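Local structure of putative type I restriction enzyme R protein (Bacteroides fragilis NCTC 9343, 3EVY) at residues E26-G38 and T75-K87. The protein is probably the DNA-cleaving and ATP-hydrolysing R subunit of a type I restriction enzyme, seen here as a fragment of its C-terminal region. Numbering follows the deposited sequence.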
ATOM      1  N   GLU A  26      -1.635   8.973  -1.712  1.00 47.40           N
ATOM      2  CA  GLU A  26      -1.699   9.531  -0.384  1.00 48.49           C
ATOM      3  C   GLU A  26      -0.717   8.877   0.578  1.00 47.88           C
ATOM      4  O   GLU A  26       0.013   9.572   1.265  1.00 48.11           O
ATOM      5  CB  GLU A  26      -3.112   9.467   0.179  1.00 49.38           C
ATOM      6  CG  GLU A  26      -4.044  10.510  -0.533  1.00 55.18           C
ATOM      7  CD  GLU A  26      -5.467  10.006  -0.771  1.00 63.82           C
ATOM      8  OE1 GLU A  26      -6.027   9.277   0.100  1.00 66.11           O
ATOM      9  OE2 GLU A  26      -6.021  10.345  -1.842  1.00 66.85           O
ATOM     10  N   PHE A  27      -0.702   7.544   0.638  1.00 46.15           N
ATOM     11  CA  PHE A  27       0.335   6.805   1.401  1.00 42.54           C
ATOM     12  C   PHE A  27       1.765   7.327   1.092  1.00 40.83           C
ATOM     13  O   PHE A  27       2.532   7.585   1.996  1.00 41.46           O
ATOM     14  CB  PHE A  27       0.279   5.318   1.036  1.00 41.69           C
ATOM     15  CG  PHE A  27       1.362   4.486   1.685  1.00 39.29           C
ATOM     16  CD1 PHE A  27       1.190   3.943   2.944  1.00 36.37           C
ATOM     17  CD2 PHE A  27       2.543   4.224   1.009  1.00 38.70           C
ATOM     18  CE1 PHE A  27       2.232   3.156   3.553  1.00 39.13           C
ATOM     19  CE2 PHE A  27       3.547   3.453   1.575  1.00 37.91           C
ATOM     20  CZ  PHE A  27       3.401   2.928   2.850  1.00 37.91           C
ATOM     21  N   LEU A  28       2.106   7.411  -0.174  1.00 39.86           N
ATOM     22  CA  LEU A  28       3.424   7.910  -0.614  1.00 41.36           C
ATOM     23  C   LEU A  28       3.724   9.371  -0.199  1.00 42.72           C
ATOM     24  O   LEU A  28       4.875   9.737  -0.011  1.00 43.41           O
ATOM     25  CB  LEU A  28       3.650   7.731  -2.128  1.00 39.13           C
ATOM     26  CG  LEU A  28       3.738   6.288  -2.572  1.00 41.57           C
ATOM     27  CD1 LEU A  28       3.632   6.165  -4.114  1.00 40.40           C
ATOM     28  CD2 LEU A  28       4.965   5.583  -1.986  1.00 40.00           C
ATOM     29  N   SER A  29       2.701  10.203  -0.040  1.00 44.12           N
ATOM     30  CA  SER A  29       2.958  11.588   0.430  1.00 43.55           C
ATOM     31  C   SER A  29       3.313  11.609   1.918  1.00 43.52           C
ATOM     32  O   SER A  29       3.854  12.598   2.406  1.00 43.18           O
ATOM     33  CB  SER A  29       1.780  12.506   0.124  1.00 43.73           C
ATOM     34  OG  SER A  29       0.703  12.079   0.935  1.00 47.04           O
ATOM     35  N   TYR A  30       3.025  10.523   2.639  1.00 42.84           N
ATOM     36  CA  TYR A  30       3.415  10.395   4.036  1.00 41.64           C
ATOM     37  C   TYR A  30       4.722   9.635   4.195  1.00 39.30           C
ATOM     38  O   TYR A  30       5.540   9.996   5.052  1.00 40.13           O
ATOM     39  CB  TYR A  30       2.385   9.596   4.848  1.00 43.10           C
ATOM     40  CG  TYR A  30       1.159  10.369   5.314  1.00 49.70           C
ATOM     41  CD1 TYR A  30       1.189  11.172   6.488  1.00 54.34           C
ATOM     42  CD2 TYR A  30      -0.046  10.275   4.605  1.00 54.68           C
ATOM     43  CE1 TYR A  30       0.052  11.878   6.927  1.00 56.66           C
ATOM     44  CE2 TYR A  30      -1.187  10.965   5.028  1.00 58.94           C
ATOM     45  CZ  TYR A  30      -1.136  11.759   6.189  1.00 61.26           C
ATOM     46  OH  TYR A  30      -2.291  12.428   6.567  1.00 65.82           O
ATOM     47  N   PHE A  31       4.922   8.580   3.403  1.00 37.80           N
ATOM     48  CA  PHE A  31       6.080   7.636   3.525  1.00 36.33           C
ATOM     49  C   PHE A  31       6.667   7.465   2.155  1.00 35.60           C
ATOM     50  O   PHE A  31       6.364   6.506   1.465  1.00 35.30           O
ATOM     51  CB  PHE A  31       5.605   6.291   4.072  1.00 36.38           C
ATOM     52  CG  PHE A  31       4.734   6.471   5.326  1.00 40.29           C
ATOM     53  CD1 PHE A  31       5.289   6.927   6.519  1.00 41.28           C
ATOM     54  CD2 PHE A  31       3.376   6.186   5.278  1.00 43.63           C
ATOM     55  CE1 PHE A  31       4.458   7.159   7.629  1.00 44.47           C
ATOM     56  CE2 PHE A  31       2.537   6.385   6.375  1.00 43.23           C
ATOM     57  CZ  PHE A  31       3.069   6.857   7.553  1.00 43.99           C
ATOM     58  N   PRO A  32       7.451   8.451   1.731  1.00 35.13           N
ATOM     59  CA  PRO A  32       7.952   8.488   0.370  1.00 35.42           C
ATOM     60  C   PRO A  32       8.861   7.335  -0.010  1.00 34.60           C
ATOM     61  O   PRO A  32       8.950   7.040  -1.164  1.00 36.37           O
ATOM     62  CB  PRO A  32       8.654   9.855   0.289  1.00 34.25           C
ATOM     63  CG  PRO A  32       8.978  10.224   1.721  1.00 33.65           C
ATOM     64  CD  PRO A  32       7.778   9.683   2.491  1.00 35.11           C
ATOM     65  N   THR A  33       9.553   6.700   0.952  1.00 35.82           N
ATOM     66  CA  THR A  33      10.476   5.637   0.675  1.00 37.21           C
ATOM     67  C   THR A  33      10.391   4.569   1.785  1.00 36.02           C
ATOM     68  O   THR A  33       9.774   4.759   2.810  1.00 35.90           O
ATOM     69  CB  THR A  33      11.953   6.144   0.675  1.00 38.85           C
ATOM     70  OG1 THR A  33      12.224   6.699   1.978  1.00 38.14           O
ATOM     71  CG2 THR A  33      12.169   7.217  -0.424  1.00 39.83           C
ATOM     72  N   VAL A  34      11.018   3.448   1.556  1.00 37.53           N
ATOM     73  CA  VAL A  34      10.976   2.378   2.597  1.00 39.78           C
ATOM     74  C   VAL A  34      11.738   2.837   3.838  1.00 39.91           C
ATOM     75  O   VAL A  34      11.270   2.692   4.962  1.00 39.52           O
ATOM     76  CB  VAL A  34      11.425   1.052   2.032  1.00 39.54           C
ATOM     77  CG1 VAL A  34      11.575  -0.043   3.144  1.00 40.06           C
ATOM     78  CG2 VAL A  34      10.412   0.593   0.930  1.00 38.38           C
ATOM     79  N   LYS A  35      12.883   3.472   3.628  1.00 40.71           N
ATOM     80  CA  LYS A  35      13.695   3.925   4.742  1.00 42.43           C
ATOM     81  C   LYS A  35      12.946   4.934   5.577  1.00 42.23           C
ATOM     82  O   LYS A  35      13.123   4.950   6.792  1.00 42.49           O
ATOM     83  CB  LYS A  35      14.981   4.569   4.236  1.00 43.16           C
ATOM     84  CG  LYS A  35      16.079   4.597   5.259  1.00 46.82           C
ATOM     85  CD  LYS A  35      17.429   4.776   4.600  1.00 53.51           C
ATOM     86  CE  LYS A  35      18.093   3.406   4.406  1.00 60.33           C
ATOM     87  NZ  LYS A  35      19.140   3.361   3.360  1.00 61.86           N
ATOM     88  N   SER A  36      12.131   5.797   4.945  1.00 41.89           N
ATOM     89  CA  SER A  36      11.316   6.794   5.728  1.00 41.00           C
ATOM     90  C   SER A  36      10.419   6.143   6.803  1.00 41.11           C
ATOM     91  O   SER A  36      10.141   6.750   7.894  1.00 40.14           O
ATOM     92  CB  SER A  36      10.495   7.691   4.812  1.00 40.26           C
ATOM     93  OG  SER A  36       9.302   7.065   4.431  1.00 43.31           O
ATOM     94  N   VAL A  37       9.974   4.914   6.530  1.00 41.36           N
ATOM     95  CA  VAL A  37       9.173   4.155   7.518  1.00 42.88           C
ATOM     96  C   VAL A  37      10.071   3.743   8.669  1.00 45.19           C
ATOM     97  O   VAL A  37       9.730   3.933   9.849  1.00 47.10           O
ATOM     98  CB  VAL A  37       8.476   2.884   6.946  1.00 41.74           C
ATOM     99  CG1 VAL A  37       7.660   2.162   8.068  1.00 40.87           C
ATOM    100  CG2 VAL A  37       7.571   3.213   5.769  1.00 42.62           C
ATOM    101  N   GLY A  38      11.225   3.207   8.331  1.00 47.31           N
ATOM    102  CA  GLY A  38      12.286   2.944   9.330  1.00 50.18           C
ATOM    103  C   GLY A  38      12.591   4.138  10.231  1.00 51.13           C
ATOM    104  O   GLY A  38      12.879   3.953  11.386  1.00 52.88           O
ATOM    105  N   THR A  75      -0.096   1.807  -8.822  1.00 36.59           N
ATOM    106  CA  THR A  75       1.013   2.619  -8.312  1.00 36.15           C
ATOM    107  C   THR A  75       1.817   1.708  -7.345  1.00 37.16           C
ATOM    108  O   THR A  75       1.222   0.858  -6.666  1.00 37.75           O
ATOM    109  CB  THR A  75       0.465   3.828  -7.525  1.00 36.36           C
ATOM    110  OG1 THR A  75      -0.348   4.611  -8.399  1.00 37.86           O
ATOM    111  CG2 THR A  75       1.548   4.674  -6.981  1.00 34.86           C
ATOM    112  N   ILE A  76       3.138   1.875  -7.311  1.00 35.82           N
ATOM    113  CA  ILE A  76       4.037   1.107  -6.467  1.00 37.46           C
ATOM    114  C   ILE A  76       4.276  -0.230  -7.054  1.00 38.10           C
ATOM    115  O   ILE A  76       3.325  -1.047  -7.206  1.00 39.47           O
ATOM    116  CB  ILE A  76       3.531   0.941  -4.958  1.00 37.27           C
ATOM    117  CG1 ILE A  76       3.042   2.281  -4.399  1.00 37.57           C
ATOM    118  CG2 ILE A  76       4.710   0.440  -4.062  1.00 36.99           C
ATOM    119  CD1 ILE A  76       2.562   2.230  -2.900  1.00 35.88           C
ATOM    120  N   GLU A  77       5.525  -0.497  -7.370  1.00 37.72           N
ATOM    121  CA  GLU A  77       5.860  -1.762  -8.001  1.00 36.31           C
ATOM    122  C   GLU A  77       5.696  -2.879  -6.960  1.00 38.88           C
ATOM    123  O   GLU A  77       5.798  -2.616  -5.762  1.00 37.94           O
ATOM    124  CB  GLU A  77       7.348  -1.708  -8.426  1.00 37.21           C
ATOM    125  CG  GLU A  77       7.544  -0.954  -9.726  1.00 33.58           C
ATOM    126  CD  GLU A  77       8.979  -0.994 -10.196  1.00 42.50           C
ATOM    127  OE1 GLU A  77       9.832  -1.506  -9.434  1.00 40.32           O
ATOM    128  OE2 GLU A  77       9.250  -0.494 -11.328  1.00 41.20           O
ATOM    129  N   GLU A  78       5.489  -4.122  -7.428  1.00 40.12           N
ATOM    130  CA  GLU A  78       5.336  -5.284  -6.506  1.00 41.45           C
ATOM    131  C   GLU A  78       6.467  -5.408  -5.520  1.00 42.78           C
ATOM    132  O   GLU A  78       6.227  -5.535  -4.305  1.00 42.69           O
ATOM    133  CB  GLU A  78       5.215  -6.585  -7.294  1.00 41.64           C
ATOM    134  CG  GLU A  78       3.813  -6.809  -7.807  1.00 46.29           C
ATOM    135  CD  GLU A  78       2.763  -6.873  -6.662  1.00 50.60           C
ATOM    136  OE1 GLU A  78       2.984  -7.501  -5.604  1.00 52.19           O
ATOM    137  OE2 GLU A  78       1.733  -6.229  -6.815  1.00 54.89           O
ATOM    138  N   GLN A  79       7.711  -5.339  -6.024  1.00 42.85           N
ATOM    139  CA  GLN A  79       8.891  -5.449  -5.146  1.00 42.81           C
ATOM    140  C   GLN A  79       8.975  -4.353  -4.083  1.00 42.11           C
ATOM    141  O   GLN A  79       9.128  -4.646  -2.861  1.00 42.70           O
ATOM    142  CB  GLN A  79      10.178  -5.506  -5.967  1.00 44.01           C
ATOM    143  CG  GLN A  79      11.435  -5.827  -5.087  1.00 50.81           C
ATOM    144  CD  GLN A  79      11.249  -7.076  -4.203  1.00 54.61           C
ATOM    145  OE1 GLN A  79      11.028  -8.187  -4.705  1.00 57.58           O
ATOM    146  NE2 GLN A  79      11.300  -6.886  -2.885  1.00 51.18           N
ATOM    147  N   ARG A  80       8.899  -3.095  -4.536  1.00 39.09           N
ATOM    148  CA  ARG A  80       8.818  -1.947  -3.642  1.00 38.35           C
ATOM    149  C   ARG A  80       7.703  -2.154  -2.587  1.00 36.27           C
ATOM    150  O   ARG A  80       7.891  -1.897  -1.377  1.00 35.82           O
ATOM    151  CB  ARG A  80       8.545  -0.683  -4.465  1.00 37.08           C
ATOM    152  CG  ARG A  80       8.451   0.625  -3.607  1.00 40.03           C
ATOM    153  CD  ARG A  80       9.774   1.039  -2.902  1.00 36.71           C
ATOM    154  NE  ARG A  80      10.926   1.346  -3.763  1.00 39.21           N
ATOM    155  CZ  ARG A  80      11.249   2.591  -4.180  1.00 40.43           C
ATOM    156  NH1 ARG A  80      10.516   3.663  -3.840  1.00 38.54           N
ATOM    157  NH2 ARG A  80      12.320   2.789  -4.946  1.00 37.67           N
ATOM    158  N   PHE A  81       6.554  -2.637  -3.046  1.00 36.99           N
ATOM    159  CA  PHE A  81       5.394  -2.801  -2.132  1.00 37.02           C
ATOM    160  C   PHE A  81       5.767  -3.848  -1.089  1.00 38.41           C
ATOM    161  O   PHE A  81       5.493  -3.658   0.071  1.00 37.08           O
ATOM    162  CB  PHE A  81       4.173  -3.304  -2.922  1.00 35.94           C
ATOM    163  CG  PHE A  81       2.893  -3.228  -2.143  1.00 39.85           C
ATOM    164  CD1 PHE A  81       2.177  -2.002  -2.082  1.00 38.21           C
ATOM    165  CD2 PHE A  81       2.427  -4.327  -1.418  1.00 38.08           C
ATOM    166  CE1 PHE A  81       1.032  -1.892  -1.338  1.00 38.68           C
ATOM    167  CE2 PHE A  81       1.229  -4.218  -0.680  1.00 39.39           C
ATOM    168  CZ  PHE A  81       0.537  -3.007  -0.648  1.00 36.16           C
ATOM    169  N   ALA A  82       6.371  -4.962  -1.553  1.00 39.03           N
ATOM    170  CA  ALA A  82       6.916  -6.009  -0.634  1.00 42.59           C
ATOM    171  C   ALA A  82       7.917  -5.490   0.389  1.00 43.20           C
ATOM    172  O   ALA A  82       7.949  -5.941   1.534  1.00 42.93           O
ATOM    173  CB  ALA A  82       7.538  -7.134  -1.427  1.00 42.24           C
ATOM    174  N   ASP A  83       8.772  -4.558  -0.028  1.00 44.06           N
ATOM    175  CA  ASP A  83       9.701  -3.901   0.888  1.00 42.46           C
ATOM    176  C   ASP A  83       8.988  -3.078   1.962  1.00 42.21           C
ATOM    177  O   ASP A  83       9.352  -3.115   3.118  1.00 41.51           O
ATOM    178  CB  ASP A  83      10.713  -3.071   0.086  1.00 44.24           C
ATOM    179  CG  ASP A  83      11.653  -3.951  -0.771  1.00 47.43           C
ATOM    180  OD1 ASP A  83      11.836  -5.142  -0.453  1.00 51.02           O
ATOM    181  OD2 ASP A  83      12.164  -3.461  -1.786  1.00 51.44           O
ATOM    182  N   TYR A  84       7.933  -2.345   1.609  1.00 40.50           N
ATOM    183  CA  TYR A  84       7.127  -1.723   2.656  1.00 40.99           C
ATOM    184  C   TYR A  84       6.483  -2.806   3.543  1.00 41.37           C
ATOM    185  O   TYR A  84       6.328  -2.634   4.752  1.00 40.97           O
ATOM    186  CB  TYR A  84       6.024  -0.862   2.042  1.00 40.66           C
ATOM    187  CG  TYR A  84       6.479   0.498   1.514  1.00 41.93           C
ATOM    188  CD1 TYR A  84       6.775   1.560   2.399  1.00 40.77           C
ATOM    189  CD2 TYR A  84       6.581   0.734   0.124  1.00 41.53           C
ATOM    190  CE1 TYR A  84       7.132   2.805   1.919  1.00 38.54           C
ATOM    191  CE2 TYR A  84       6.977   1.984  -0.360  1.00 36.93           C
ATOM    192  CZ  TYR A  84       7.238   3.007   0.529  1.00 37.46           C
ATOM    193  OH  TYR A  84       7.605   4.266   0.058  1.00 39.66           O
ATOM    194  N   GLN A  85       6.119  -3.919   2.925  1.00 40.52           N
ATOM    195  CA  GLN A  85       5.406  -4.962   3.650  1.00 42.25           C
ATOM    196  C   GLN A  85       6.351  -5.592   4.694  1.00 43.15           C
ATOM    197  O   GLN A  85       5.946  -5.871   5.822  1.00 42.24           O
ATOM    198  CB  GLN A  85       4.903  -5.976   2.670  1.00 41.10           C
ATOM    199  CG  GLN A  85       3.901  -6.960   3.223  1.00 45.79           C
ATOM    200  CD  GLN A  85       3.596  -8.057   2.218  1.00 46.62           C
ATOM    201  OE1 GLN A  85       4.431  -8.917   1.947  1.00 51.53           O
ATOM    202  NE2 GLN A  85       2.431  -8.022   1.662  1.00 43.34           N
ATOM    203  N   SER A  86       7.632  -5.754   4.364  1.00 44.01           N
ATOM    204  CA  SER A  86       8.568  -6.274   5.410  1.00 46.55           C
ATOM    205  C   SER A  86       8.545  -5.395   6.655  1.00 45.71           C
ATOM    206  O   SER A  86       8.525  -5.914   7.793  1.00 46.57           O
ATOM    207  CB  SER A  86      10.008  -6.394   4.902  1.00 46.27           C
ATOM    208  OG  SER A  86       9.988  -7.170   3.713  1.00 52.06           O
ATOM    209  N   LYS A  87       8.532  -4.074   6.455  1.00 45.81           N
ATOM    210  CA  LYS A  87       8.491  -3.136   7.604  1.00 46.37           C
ATOM    211  C   LYS A  87       7.216  -3.313   8.382  1.00 46.91           C
ATOM    212  O   LYS A  87       7.188  -3.198   9.632  1.00 47.72           O
ATOM    213  CB  LYS A  87       8.555  -1.658   7.157  1.00 45.92           C
ATOM    214  CG  LYS A  87       9.778  -1.271   6.404  1.00 48.17           C
ATOM    215  CD  LYS A  87      11.003  -1.236   7.330  1.00 47.92           C
ATOM    216  CE  LYS A  87      12.039  -0.136   6.950  1.00 49.78           C
ATOM    217  NZ  LYS A  87      13.392  -0.465   7.608  1.00 54.30           N
TER
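The phenol ring of Tyr84 lies between Phe27 and Val34, one on each face. Phe27 presents its CE2/CZ edge in a T-shaped stack: the ring centroids are 5.0 Å apart and the planes stand at 80°. On the opposite face Val34 makes a CH-pi contact, its CG2 methyl 3.7 Å from the Tyr84 ring centroid and only 4° off the normal, hence almost exactly over the centre. The ring edge is met as well, Val37 CG2 lying near the ring plane at 3.8 Å from Tyr84 CD1. With CG anti to its carbonyl carbon (chi1 -78°), Tyr84 carries its hydroxyl into the turn between helices 12-30 and 34-38, where OH comes within 2.9 Å of Phe31 O and the Leu28 side chain crosses that of Tyr84 at about a right angle, its CD2 methyl near the hydroxyl. Tyr84 is thus a knob among Val34, Phe27, Val37 and Leu28, and Val34 in return is a knob among Arg80, Asp83, Tyr84 and Lys87. This reciprocal knobs-into-holes packing joins helix 78-91 to the break between helices 12-30 and 34-38 in an all-helical piece of the HsdR C-terminal region; short helix 34-38 runs nearly parallel to segment 78-87, with axes 9.6 Å apart. Helix 43-63 lies against the same cluster, touching Phe27 through Met56, Val37 through Phe49 and Tyr84 through Phe53. Ahead of helix 78-91, Leu28 and Ile76 meet tip to tip, CD1 of the former 3.9 Å from CG1 of the latter. At the other end of the contact the Lys87 chain, kinked part-way along, lays its aliphatic carbons against helix 34-38, bringing CE to 3.5 Å from Val34 O. Thr33 caps that helix, its OG1 accepting from Ser36 N at 3.1 Å.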